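Local coordinates for protein CurJ (Moorea producens 3L, PDB 5TZ6) that probably catalyses dehydration, including vinylogous dehydration, of a hydroxyacyl intermediate as the dehydratase domain of a polyketide synthase module in curacin biosynthesis, at residues H170-I176 / K236-F240; V43-V48 / N301-L306; K210-H214 / F248-S253; Q180-E186 / M199-I205. The protein carries 1 engineered substitution. All blocks are in the same frame, centred on the assembly; numbering follows the deposited sequence.

Contact 1. Residues H170-I176 / K236-F240; sequences HLWDRQI and KNETF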
# COMPACT_ATOMS: atom_id res chain seq x y z
N HIS A 170 11.70 39.04 -8.62
CA HIS A 170 12.86 38.66 -7.82
C HIS A 170 13.16 37.18 -8.00
O HIS A 170 14.32 36.78 -8.12
CB HIS A 170 12.64 38.99 -6.34
CG HIS A 170 13.73 38.47 -5.45
ND1 HIS A 170 14.76 39.27 -5.00
CD2 HIS A 170 13.93 37.25 -4.90
CE1 HIS A 170 15.56 38.56 -4.22
NE2 HIS A 170 15.08 37.33 -4.15
N LEU A 171 12.11 36.35 -8.07
CA LEU A 171 12.35 34.92 -8.22
C LEU A 171 12.72 34.59 -9.66
O LEU A 171 13.61 33.77 -9.90
CB LEU A 171 11.11 34.14 -7.77
CG LEU A 171 10.84 34.16 -6.26
CD1 LEU A 171 9.51 33.49 -5.96
CD2 LEU A 171 11.96 33.47 -5.48
N TRP A 172 12.06 35.24 -10.62
CA TRP A 172 12.35 34.98 -12.03
C TRP A 172 13.83 35.18 -12.33
O TRP A 172 14.42 34.40 -13.09
CB TRP A 172 11.48 35.89 -12.90
CG TRP A 172 11.32 35.40 -14.30
CD1 TRP A 172 12.13 35.66 -15.37
CD2 TRP A 172 10.30 34.52 -14.78
NE1 TRP A 172 11.66 35.02 -16.49
CE2 TRP A 172 10.54 34.31 -16.16
CE3 TRP A 172 9.19 33.90 -14.19
CZ2 TRP A 172 9.72 33.50 -16.94
CZ3 TRP A 172 8.38 33.10 -14.97
CH2 TRP A 172 8.65 32.91 -16.34
N ASP A 173 14.44 36.19 -11.71
CA ASP A 173 15.85 36.47 -11.97
C ASP A 173 16.75 35.35 -11.47
O ASP A 173 17.82 35.12 -12.04
CB ASP A 173 16.23 37.80 -11.33
CG ASP A 173 15.46 38.97 -11.93
OD1 ASP A 173 15.09 38.90 -13.12
OD2 ASP A 173 15.23 39.96 -11.20
N ARG A 174 16.35 34.64 -10.41
CA ARG A 174 17.12 33.51 -9.90
C ARG A 174 16.80 32.21 -10.63
O ARG A 174 17.18 31.14 -10.14
CB ARG A 174 16.88 33.34 -8.40
CG ARG A 174 17.75 34.24 -7.53
CD ARG A 174 17.16 35.64 -7.43
NE ARG A 174 17.99 36.52 -6.61
CZ ARG A 174 17.87 37.85 -6.57
NH1 ARG A 174 16.94 38.45 -7.30
NH2 ARG A 174 18.68 38.57 -5.81
N GLN A 175 16.12 32.28 -11.77
CA GLN A 175 15.72 31.12 -12.55
C GLN A 175 14.65 30.30 -11.85
O GLN A 175 14.51 29.10 -12.12
CB GLN A 175 16.91 30.22 -12.88
CG GLN A 175 18.08 30.99 -13.42
CD GLN A 175 17.68 31.90 -14.55
OE1 GLN A 175 16.89 31.53 -15.42
NE2 GLN A 175 18.20 33.12 -14.53
N ILE A 176 13.90 30.90 -10.93
CA ILE A 176 12.75 30.27 -10.31
C ILE A 176 11.52 30.85 -11.01
O ILE A 176 11.04 31.93 -10.65
CB ILE A 176 12.71 30.46 -8.80
CG1 ILE A 176 13.95 29.84 -8.16
CG2 ILE A 176 11.47 29.81 -8.22
CD1 ILE A 176 14.11 30.16 -6.70
N LYS A 236 23.57 37.79 -7.16
CA LYS A 236 22.27 37.79 -7.82
C LYS A 236 21.83 36.40 -8.27
O LYS A 236 20.70 36.25 -8.74
CB LYS A 236 22.32 38.76 -9.01
CG LYS A 236 22.13 40.21 -8.60
CD LYS A 236 23.32 40.69 -7.76
CE LYS A 236 23.21 42.15 -7.34
NZ LYS A 236 24.23 42.51 -6.32
N ASN A 237 22.71 35.39 -8.18
CA ASN A 237 22.33 34.01 -8.44
C ASN A 237 21.58 33.37 -7.27
O ASN A 237 20.95 32.33 -7.46
CB ASN A 237 23.56 33.16 -8.76
CG ASN A 237 24.08 33.41 -10.16
OD1 ASN A 237 23.37 33.95 -11.00
ND2 ASN A 237 25.33 33.01 -10.41
N GLU A 238 21.65 33.97 -6.08
CA GLU A 238 21.18 33.34 -4.85
C GLU A 238 19.90 33.99 -4.35
O GLU A 238 19.68 35.19 -4.53
CB GLU A 238 22.24 33.47 -3.75
CG GLU A 238 23.48 32.63 -3.92
CD GLU A 238 24.56 33.00 -2.91
OE1 GLU A 238 25.51 32.22 -2.74
OE2 GLU A 238 24.45 34.08 -2.28
N THR A 239 19.08 33.18 -3.69
CA THR A 239 17.94 33.67 -2.94
C THR A 239 17.80 32.83 -1.68
O THR A 239 18.45 31.79 -1.53
CB THR A 239 16.65 33.63 -3.77
OG1 THR A 239 15.59 34.28 -3.06
CG2 THR A 239 16.25 32.18 -4.08
N PHE A 240 16.94 33.28 -0.76
CA PHE A 240 16.69 32.52 0.46
C PHE A 240 15.74 31.37 0.13
O PHE A 240 14.62 31.60 -0.33
CB PHE A 240 16.09 33.42 1.55
CG PHE A 240 17.07 34.44 2.10
CD1 PHE A 240 18.03 34.06 3.02
CD2 PHE A 240 17.01 35.76 1.69
CE1 PHE A 240 18.94 34.99 3.52
CE2 PHE A 240 17.91 36.70 2.19
CZ PHE A 240 18.88 36.31 3.11
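Arg174, just past the end of helix 164-173, lays its side chain along the backbone of Lys236-Thr239. Its CB points toward that segment, and CG, 3.7 Å from Asn237 O, packs beside the peptide and against Thr239 CB. A bend at the second torsion (chi2 82°) then turns the chain along the carbonyls, so that CD passes Lys236 O. NE makes the main polar link, donating to Glu238 O at 3.0 Å; the bond is nearly straight at the hydrogen (163°), and although the acceptor lies near the guanidinium plane, the donor stands above the carbonyl plane. Lys236 O covers one face of the guanidinium without bonding to it. At the tip, NH1 turns back to the last turn of helix 164-173, giving a 3.2 Å hydrogen bond to His170 O, in the carbonyl plane and on a lone pair, while it overlies the rim of the His170 ring. An alanine here is likely to leave Glu238 O without NE and His170 O without NH1 as donors, and to loosen the helix end's hold on the 236-238 loop. The imidazole adds its own hydrogen bond, NE2 of His170 meeting OG1 of Thr239 at 3.3 Å in the ring plane. The methyl of Thr239 points the other way: CG2 meets Ile176 CD1 tip to tip at 3.9 Å. Gln175, with positive phi, closes the helix in a Schellman motif, whereas Thr239 begins strand 239-250 and bonds through its backbone to Ala300 of strand 288-300. Helix end and strand start meet beside the ligand, which touches Leu171 and Phe240.

Contact 2. Residues V43-V48 / N301-L306; sequences VYEQVV and NPKILL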
# COMPACT_ATOMS: atom_id res chain seq x y z
N VAL A 43 12.48 25.31 -11.93
CA VAL A 43 13.77 25.78 -11.43
C VAL A 43 14.84 25.36 -12.44
O VAL A 43 15.04 24.17 -12.68
CB VAL A 43 14.09 25.23 -10.04
CG1 VAL A 43 15.38 25.83 -9.51
CG2 VAL A 43 12.94 25.52 -9.08
N TYR A 44 15.55 26.35 -13.00
CA TYR A 44 16.56 26.08 -14.02
C TYR A 44 16.04 25.09 -15.06
O TYR A 44 16.77 24.18 -15.48
CB TYR A 44 17.87 25.57 -13.40
CG TYR A 44 18.76 26.68 -12.86
CD1 TYR A 44 18.63 27.15 -11.56
CD2 TYR A 44 19.73 27.26 -13.67
CE1 TYR A 44 19.45 28.16 -11.09
CE2 TYR A 44 20.55 28.27 -13.20
CZ TYR A 44 20.40 28.72 -11.91
OH TYR A 44 21.21 29.73 -11.43
N GLU A 45 14.79 25.27 -15.48
CA GLU A 45 14.11 24.51 -16.53
C GLU A 45 13.68 23.11 -16.10
O GLU A 45 13.28 22.31 -16.96
CB GLU A 45 14.97 24.41 -17.80
CG GLU A 45 15.34 25.77 -18.38
CD GLU A 45 16.06 25.65 -19.72
OE1 GLU A 45 15.87 26.54 -20.58
OE2 GLU A 45 16.80 24.66 -19.92
N GLN A 46 13.70 22.80 -14.81
CA GLN A 46 13.31 21.49 -14.32
C GLN A 46 12.05 21.61 -13.48
O GLN A 46 11.86 22.59 -12.76
CB GLN A 46 14.41 20.84 -13.48
CG GLN A 46 15.75 20.69 -14.17
CD GLN A 46 16.77 20.01 -13.26
OE1 GLN A 46 17.82 20.57 -12.96
NE2 GLN A 46 16.45 18.79 -12.83
N VAL A 47 11.18 20.60 -13.58
CA VAL A 47 10.04 20.53 -12.67
C VAL A 47 10.56 20.13 -11.30
O VAL A 47 11.18 19.07 -11.14
CB VAL A 47 9.00 19.53 -13.19
CG1 VAL A 47 7.92 19.33 -12.14
CG2 VAL A 47 8.41 20.03 -14.49
N VAL A 48 10.28 20.96 -10.30
CA VAL A 48 10.76 20.73 -8.94
C VAL A 48 9.57 20.82 -8.00
O VAL A 48 8.71 21.69 -8.14
CB VAL A 48 11.85 21.75 -8.54
CG1 VAL A 48 12.12 21.67 -7.04
CG2 VAL A 48 13.12 21.49 -9.32
N ASN A 301 21.99 28.99 -4.24
CA ASN A 301 21.77 28.96 -5.67
C ASN A 301 20.87 27.78 -6.00
O ASN A 301 21.29 26.63 -5.79
CB ASN A 301 23.08 28.85 -6.42
CG ASN A 301 22.92 28.97 -7.92
OD1 ASN A 301 21.94 28.49 -8.50
ND2 ASN A 301 23.89 29.62 -8.57
N PRO A 302 19.65 28.00 -6.49
CA PRO A 302 18.75 26.85 -6.71
C PRO A 302 19.34 25.79 -7.61
O PRO A 302 18.97 24.61 -7.48
CB PRO A 302 17.51 27.51 -7.34
CG PRO A 302 17.54 28.92 -6.83
CD PRO A 302 19.01 29.28 -6.82
N LYS A 303 20.28 26.17 -8.48
CA LYS A 303 20.96 25.17 -9.29
C LYS A 303 21.60 24.10 -8.42
O LYS A 303 21.50 22.90 -8.72
CB LYS A 303 22.03 25.82 -10.17
CG LYS A 303 22.75 24.81 -11.04
CD LYS A 303 24.09 25.29 -11.58
CE LYS A 303 23.96 26.49 -12.50
NZ LYS A 303 25.29 26.86 -13.07
N ILE A 304 22.26 24.51 -7.33
CA ILE A 304 22.99 23.54 -6.52
C ILE A 304 22.03 22.67 -5.72
O ILE A 304 22.31 21.50 -5.47
CB ILE A 304 24.01 24.25 -5.62
CG1 ILE A 304 24.69 25.40 -6.36
CG2 ILE A 304 25.05 23.26 -5.11
CD1 ILE A 304 25.52 24.96 -7.55
N LEU A 305 20.88 23.22 -5.33
CA LEU A 305 19.87 22.39 -4.70
C LEU A 305 19.37 21.32 -5.66
O LEU A 305 19.05 20.21 -5.23
CB LEU A 305 18.70 23.24 -4.20
CG LEU A 305 18.81 23.75 -2.76
CD1 LEU A 305 20.14 24.45 -2.51
CD2 LEU A 305 17.64 24.67 -2.42
N LEU A 306 19.29 21.63 -6.96
CA LEU A 306 18.68 20.69 -7.88
C LEU A 306 19.57 19.51 -8.23
O LEU A 306 19.14 18.65 -9.01
CB LEU A 306 18.25 21.41 -9.16
CG LEU A 306 17.22 22.50 -8.88
CD1 LEU A 306 16.55 22.94 -10.17
CD2 LEU A 306 16.20 21.99 -7.87
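The Tyr44 ring carries Lys303 on one face: CB of Lys303 lies 3.8 Å from the ring centroid and 19° off the normal, a CH-pi contact displaced toward the CE1 side. The lysine chain then runs across the ring, and its bend at the third torsion (chi3 -64°) leaves CE 3.9 Å from Tyr44 CE2. Tyr44 CE1 also comes within 3.4 Å of Lys303 N. Near the phenol end lies the amide of Asn301, whose plane is turned only 29° from that of the ring. This amide has a second task, since OD1 of Asn301 accepts from Lys303 N at 2.9 Å and so N-caps the short helix 302-305. Beyond the tyrosine the contact is apolar. The Val43 side chain crosses Pro302 at about a right angle, CG1 3.5 Å from Pro302 CB, and Leu306, from the far end of the helix, pushes its two methyls among Val43, Val48 and Gln46. Its CD2 packs on Val48 CG2 at 3.4 Å, while the OE1 end of Gln46 comes to Leu306 from the opposite direction, 3.9 Å from CB. A type I' turn from Val43 to Gln46 links strands 41-43 and 46-49, and Tyr44 bonds through its backbone to Gln175. The bound ligand touches Pro302 and Leu305 of the capped helix, and the engineered Phe41 and Pro50, just beyond strand 46-49, belong to the same pocket. Such a site, formed where two hot-dog halves face each other, is characteristic of the double hot-dog fold of polyketide synthase dehydratases, and here the C-terminal helix closes against the hairpin of the N-terminal half.

Contact 3. Residues K210-H214 / F248-S253; sequences KYQLH and FTFYNS
Ser253 and Gln212 supply the polar link between these segments: OG of Ser253 donates to the backbone O of Gln212, modelled at a short 2.5 Å with the donor tilted 24° from the carbonyl plane. The hydroxyl gets there because OG is set anti to the Ser253 backbone nitrogen (chi1 -154°). The amide of Gln212 looks elsewhere, its OE1 being bonded to His9, and it stands at 89° to the Phe250 ring. Strand 239-250 of the second hot-dog half pairs with strand 71-77 of the first (Phe248 with Ile73, Phe250 with Cys71), so both phenylalanines pack on that half's helix 51-65, Ile55 against Phe248 and Leu59 against Phe250, where the halves of the double hot-dog fold join. Aromatic contacts centre on Phe250. Over its face sits CB of Gln212, in a CH-pi contact 3.9 Å from the ring centroid. A serine in place of Phe250 would probably open a gap beside Gln212 CB and take from Leu213 one of its packing partners. Apolar packing is carried by Leu213, which slides past Phe250 in the opposite direction, CG 3.7 Å from Phe250 CD1, and brings CD1 to the edge of the Phe248 ring, in its plane and 3.9 Å from CZ.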
# COMPACT_ATOMS: atom_id res chain seq x y z
N LYS A 210 -10.75 19.56 -1.53
CA LYS A 210 -10.26 18.28 -1.02
C LYS A 210 -8.93 18.42 -0.29
O LYS A 210 -8.57 17.52 0.48
CB LYS A 210 -10.12 17.27 -2.16
CG LYS A 210 -11.17 16.16 -2.17
CD LYS A 210 -12.52 16.67 -2.63
CE LYS A 210 -13.47 15.52 -2.92
NZ LYS A 210 -13.57 14.56 -1.78
N TYR A 211 -8.21 19.51 -0.51
CA TYR A 211 -6.94 19.74 0.17
C TYR A 211 -7.17 20.39 1.53
O TYR A 211 -8.07 21.22 1.69
CB TYR A 211 -6.04 20.65 -0.67
CG TYR A 211 -5.47 20.06 -1.93
CD1 TYR A 211 -6.18 20.11 -3.13
CD2 TYR A 211 -4.20 19.48 -1.95
CE1 TYR A 211 -5.65 19.58 -4.30
CE2 TYR A 211 -3.67 18.95 -3.12
CZ TYR A 211 -4.40 19.00 -4.29
OH TYR A 211 -3.87 18.48 -5.45
N GLN A 212 -6.35 20.01 2.50
CA GLN A 212 -6.25 20.82 3.72
C GLN A 212 -5.66 22.19 3.40
O GLN A 212 -6.30 23.22 3.64
CB GLN A 212 -5.40 20.09 4.77
CG GLN A 212 -6.09 18.94 5.48
CD GLN A 212 -6.53 17.84 4.54
OE1 GLN A 212 -5.72 17.29 3.79
NE2 GLN A 212 -7.82 17.51 4.57
N LEU A 213 -4.44 22.21 2.88
CA LEU A 213 -3.81 23.42 2.35
C LEU A 213 -3.12 23.06 1.05
O LEU A 213 -2.21 22.23 1.04
CB LEU A 213 -2.79 24.01 3.33
CG LEU A 213 -3.30 24.72 4.58
CD1 LEU A 213 -2.13 25.36 5.31
CD2 LEU A 213 -4.34 25.77 4.21
N HIS A 214 -3.57 23.67 -0.04
CA HIS A 214 -3.00 23.37 -1.34
C HIS A 214 -1.50 23.63 -1.33
O HIS A 214 -1.03 24.60 -0.72
CB HIS A 214 -3.67 24.23 -2.42
CG HIS A 214 -3.51 23.69 -3.81
ND1 HIS A 214 -2.37 23.89 -4.56
CD2 HIS A 214 -4.35 22.96 -4.58
CE1 HIS A 214 -2.52 23.31 -5.73
NE2 HIS A 214 -3.71 22.74 -5.78
N PHE A 248 4.90 24.13 12.28
CA PHE A 248 3.85 24.50 11.34
C PHE A 248 2.53 23.93 11.86
O PHE A 248 2.38 22.71 11.98
CB PHE A 248 4.16 23.95 9.95
CG PHE A 248 3.18 24.38 8.89
CD1 PHE A 248 1.89 23.89 8.87
CD2 PHE A 248 3.58 25.25 7.88
CE1 PHE A 248 1.00 24.29 7.90
CE2 PHE A 248 2.69 25.65 6.90
CZ PHE A 248 1.40 25.16 6.91
N THR A 249 1.55 24.79 12.11
CA THR A 249 0.27 24.37 12.64
C THR A 249 -0.83 24.63 11.61
O THR A 249 -0.97 25.76 11.12
CB THR A 249 -0.05 25.08 13.96
OG1 THR A 249 1.04 24.90 14.86
CG2 THR A 249 -1.33 24.50 14.57
N PHE A 250 -1.58 23.59 11.30
CA PHE A 250 -2.78 23.66 10.48
C PHE A 250 -3.99 23.59 11.41
O PHE A 250 -4.14 22.61 12.16
CB PHE A 250 -2.81 22.53 9.46
CG PHE A 250 -4.11 22.39 8.72
CD1 PHE A 250 -4.48 23.31 7.74
CD2 PHE A 250 -4.97 21.35 9.01
CE1 PHE A 250 -5.69 23.17 7.06
CE2 PHE A 250 -6.18 21.21 8.34
CZ PHE A 250 -6.54 22.12 7.37
N TYR A 251 -4.83 24.62 11.37
CA TYR A 251 -6.03 24.70 12.20
C TYR A 251 -7.27 24.20 11.47
O TYR A 251 -7.94 23.27 11.95
CB TYR A 251 -6.22 26.15 12.68
CG TYR A 251 -5.08 26.63 13.55
CD1 TYR A 251 -5.07 26.38 14.91
CD2 TYR A 251 -4.00 27.30 12.99
CE1 TYR A 251 -4.03 26.81 15.71
CE2 TYR A 251 -2.95 27.73 13.78
CZ TYR A 251 -2.97 27.49 15.13
OH TYR A 251 -1.93 27.91 15.92
N ASN A 252 -7.60 24.79 10.33
CA ASN A 252 -8.74 24.35 9.54
C ASN A 252 -8.62 24.91 8.13
O ASN A 252 -7.99 25.95 7.92
CB ASN A 252 -10.07 24.78 10.18
CG ASN A 252 -10.17 26.28 10.38
OD1 ASN A 252 -10.04 26.77 11.50
ND2 ASN A 252 -10.40 27.01 9.30
N SER A 253 -9.23 24.22 7.17
CA SER A 253 -9.18 24.65 5.78
C SER A 253 -10.25 25.71 5.52
O SER A 253 -11.33 25.69 6.12
CB SER A 253 -9.37 23.45 4.85
OG SER A 253 -8.76 23.68 3.59

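Contact 4. Residues Q180-E186 / M199-I205; sequences QSFRWIE and MKVPKTI
Trp184 lies flat against the backbone of Val201-Pro202, which covers one face of the indole. CA of Val201 stands over the six-membered ring, 3.8 Å from its centroid and 17° off the normal, a CH-pi contact. The Pro202 side chain crosses the indole at about a right angle, its CD over the five-membered ring, although modelled too close for the distance to carry weight. Met199 CB lies near the ring edge, and CD1 of Ile205 reaches CZ2 of Trp184 at 3.9 Å. The backbone is fixed by Lys200 N, which donates to Trp184 O at 2.9 Å in the carbonyl plane; the same oxygen receives a CA-H contact from Met199 CA at 3.1 Å. A water donates to both Arg183 O and Lys200 O, bridging the two segments. Farther along, Ile185 and Met199 form an antiparallel non-hydrogen-bonded pair with side chains lying side by side, while on the solvent side Glu186 OE1 and Lys200 NZ make a long salt bridge of 3.8 Å. At the other end CB of Ser181 lies 3.6 Å from Thr204 OG1. The next shell orients these groups: Trp184 NE1 bonds to Thr216 OG1, with only a weak bond to Ser181 O, and Ser181 OG bonds to Asp40. Thr216, in the first turn of helix 215-223, shares that helix with Ser220, which packs against Trp184, and the pocket residue Asp219. The contact is the open end of the antiparallel hairpin 185-190/194-200 of the second hot-dog half, where regular pairing gives way to a loop and a type I turn that packs on a buried tryptophan beside that helix.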
# COMPACT_ATOMS: atom_id res chain seq x y z
N GLN A 180 1.16 30.19 -13.17
CA GLN A 180 -0.02 30.87 -12.66
C GLN A 180 -0.47 30.28 -11.33
O GLN A 180 -0.76 31.02 -10.38
CB GLN A 180 -1.16 30.78 -13.67
CG GLN A 180 -2.37 31.63 -13.33
CD GLN A 180 -3.30 31.83 -14.53
OE1 GLN A 180 -2.89 31.67 -15.68
NE2 GLN A 180 -4.55 32.17 -14.26
N SER A 181 -0.50 28.95 -11.22
CA SER A 181 -1.07 28.35 -10.03
C SER A 181 -0.22 28.56 -8.78
O SER A 181 -0.72 28.31 -7.68
CB SER A 181 -1.31 26.86 -10.28
OG SER A 181 -0.10 26.22 -10.62
N PHE A 182 1.01 29.05 -8.91
CA PHE A 182 1.82 29.37 -7.74
C PHE A 182 1.80 30.86 -7.40
O PHE A 182 2.50 31.28 -6.47
CB PHE A 182 3.27 28.90 -7.95
CG PHE A 182 3.51 27.49 -7.50
CD1 PHE A 182 3.86 27.21 -6.18
CD2 PHE A 182 3.38 26.43 -8.39
CE1 PHE A 182 4.07 25.90 -5.76
CE2 PHE A 182 3.59 25.12 -7.97
CZ PHE A 182 3.93 24.85 -6.65
N ARG A 183 1.02 31.67 -8.12
CA ARG A 183 0.99 33.12 -7.92
C ARG A 183 -0.31 33.48 -7.20
O ARG A 183 -1.26 33.98 -7.80
CB ARG A 183 1.14 33.85 -9.25
CG ARG A 183 2.52 33.64 -9.89
CD ARG A 183 2.70 34.39 -11.19
NE ARG A 183 4.03 34.15 -11.74
CZ ARG A 183 4.79 35.08 -12.31
NH1 ARG A 183 6.00 34.76 -12.76
NH2 ARG A 183 4.35 36.33 -12.41
N TRP A 184 -0.33 33.23 -5.89
CA TRP A 184 -1.48 33.53 -5.04
C TRP A 184 -1.48 34.96 -4.53
O TRP A 184 -2.55 35.52 -4.26
CB TRP A 184 -1.49 32.59 -3.82
CG TRP A 184 -2.00 31.20 -4.06
CD1 TRP A 184 -1.43 30.23 -4.84
CD2 TRP A 184 -3.18 30.61 -3.50
NE1 TRP A 184 -2.19 29.09 -4.80
CE2 TRP A 184 -3.27 29.29 -3.99
CE3 TRP A 184 -4.18 31.07 -2.63
CZ2 TRP A 184 -4.31 28.43 -3.64
CZ3 TRP A 184 -5.22 30.22 -2.29
CH2 TRP A 184 -5.28 28.91 -2.79
N ILE A 185 -0.30 35.57 -4.37
CA ILE A 185 -0.19 36.88 -3.74
C ILE A 185 -0.67 37.95 -4.72
O ILE A 185 -0.02 38.23 -5.73
CB ILE A 185 1.24 37.16 -3.27
CG1 ILE A 185 1.65 36.09 -2.24
CG2 ILE A 185 1.35 38.57 -2.72
CD1 ILE A 185 3.04 36.23 -1.69
N GLU A 186 -1.83 38.54 -4.43
CA GLU A 186 -2.37 39.61 -5.24
C GLU A 186 -1.95 40.99 -4.76
O GLU A 186 -1.78 41.90 -5.59
CB GLU A 186 -3.90 39.55 -5.27
CG GLU A 186 -4.48 38.37 -6.02
CD GLU A 186 -5.02 38.77 -7.37
OE1 GLU A 186 -6.02 39.52 -7.41
OE2 GLU A 186 -4.46 38.33 -8.40
N MET A 199 -4.04 37.43 -0.66
CA MET A 199 -3.93 36.27 -1.54
C MET A 199 -5.29 35.86 -2.07
O MET A 199 -6.29 35.89 -1.33
CB MET A 199 -3.30 35.08 -0.82
CG MET A 199 -1.80 35.13 -0.77
SD MET A 199 -1.15 34.42 0.73
CE MET A 199 0.58 34.23 0.28
N LYS A 200 -5.32 35.48 -3.34
CA LYS A 200 -6.50 34.93 -3.98
C LYS A 200 -6.11 33.62 -4.66
O LYS A 200 -4.97 33.44 -5.09
CB LYS A 200 -7.10 35.89 -5.02
CG LYS A 200 -7.72 37.15 -4.45
CD LYS A 200 -8.29 38.02 -5.56
CE LYS A 200 -9.01 39.25 -5.00
NZ LYS A 200 -9.56 40.11 -6.09
N VAL A 201 -7.08 32.71 -4.73
CA VAL A 201 -6.86 31.39 -5.31
C VAL A 201 -6.69 31.55 -6.81
O VAL A 201 -7.57 32.12 -7.48
CB VAL A 201 -8.01 30.44 -4.96
CG1 VAL A 201 -9.33 31.11 -5.22
CG2 VAL A 201 -7.90 29.14 -5.75
N PRO A 202 -5.57 31.12 -7.39
CA PRO A 202 -5.40 31.23 -8.84
C PRO A 202 -6.58 30.63 -9.59
O PRO A 202 -7.19 29.66 -9.15
CB PRO A 202 -4.11 30.44 -9.10
CG PRO A 202 -3.34 30.57 -7.84
CD PRO A 202 -4.35 30.62 -6.72
N LYS A 203 -6.88 31.23 -10.75
CA LYS A 203 -7.97 30.76 -11.58
C LYS A 203 -7.71 29.37 -12.15
O LYS A 203 -8.66 28.70 -12.59
CB LYS A 203 -8.22 31.79 -12.68
CG LYS A 203 -8.85 33.06 -12.11
CD LYS A 203 -8.59 34.29 -12.96
CE LYS A 203 -7.28 34.95 -12.53
NZ LYS A 203 -6.88 36.12 -13.36
N THR A 204 -6.47 28.91 -12.16
CA THR A 204 -6.13 27.59 -12.69
C THR A 204 -6.29 26.46 -11.67
O THR A 204 -6.19 25.29 -12.05
CB THR A 204 -4.70 27.60 -13.25
OG1 THR A 204 -3.84 28.36 -12.38
CG2 THR A 204 -4.67 28.21 -14.64
N ILE A 205 -6.52 26.78 -10.39
CA ILE A 205 -6.72 25.79 -9.34
C ILE A 205 -8.22 25.64 -9.11
O ILE A 205 -8.93 26.65 -8.98
CB ILE A 205 -6.01 26.19 -8.04
CG1 ILE A 205 -4.50 26.24 -8.26
CG2 ILE A 205 -6.36 25.22 -6.93
CD1 ILE A 205 -3.74 26.63 -7.02
O HOH W 1 -4.23 34.64 -7.78

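In the fold
From the N terminus, the hairpin turn 43-48 comes first and waits for 301-306 near the C terminus, so contact 2 closes the longest loop and encloses the other three. Within it, 170-176 pairs with 236-240, and the short hairpin closure of contact 4 falls inside that span. Contact 3 starts after contact 4 has closed, but its second segment lies beyond 240, so it crosses contact 1; both use strand 239-250, one at each end, with the contact centres about 28 Å apart. Contacts 1 and 2 touch through Gln175 and Tyr44, joining the two hot-dog halves beside the ligand, while His214 packs on Ile205 between contacts 3 and 4.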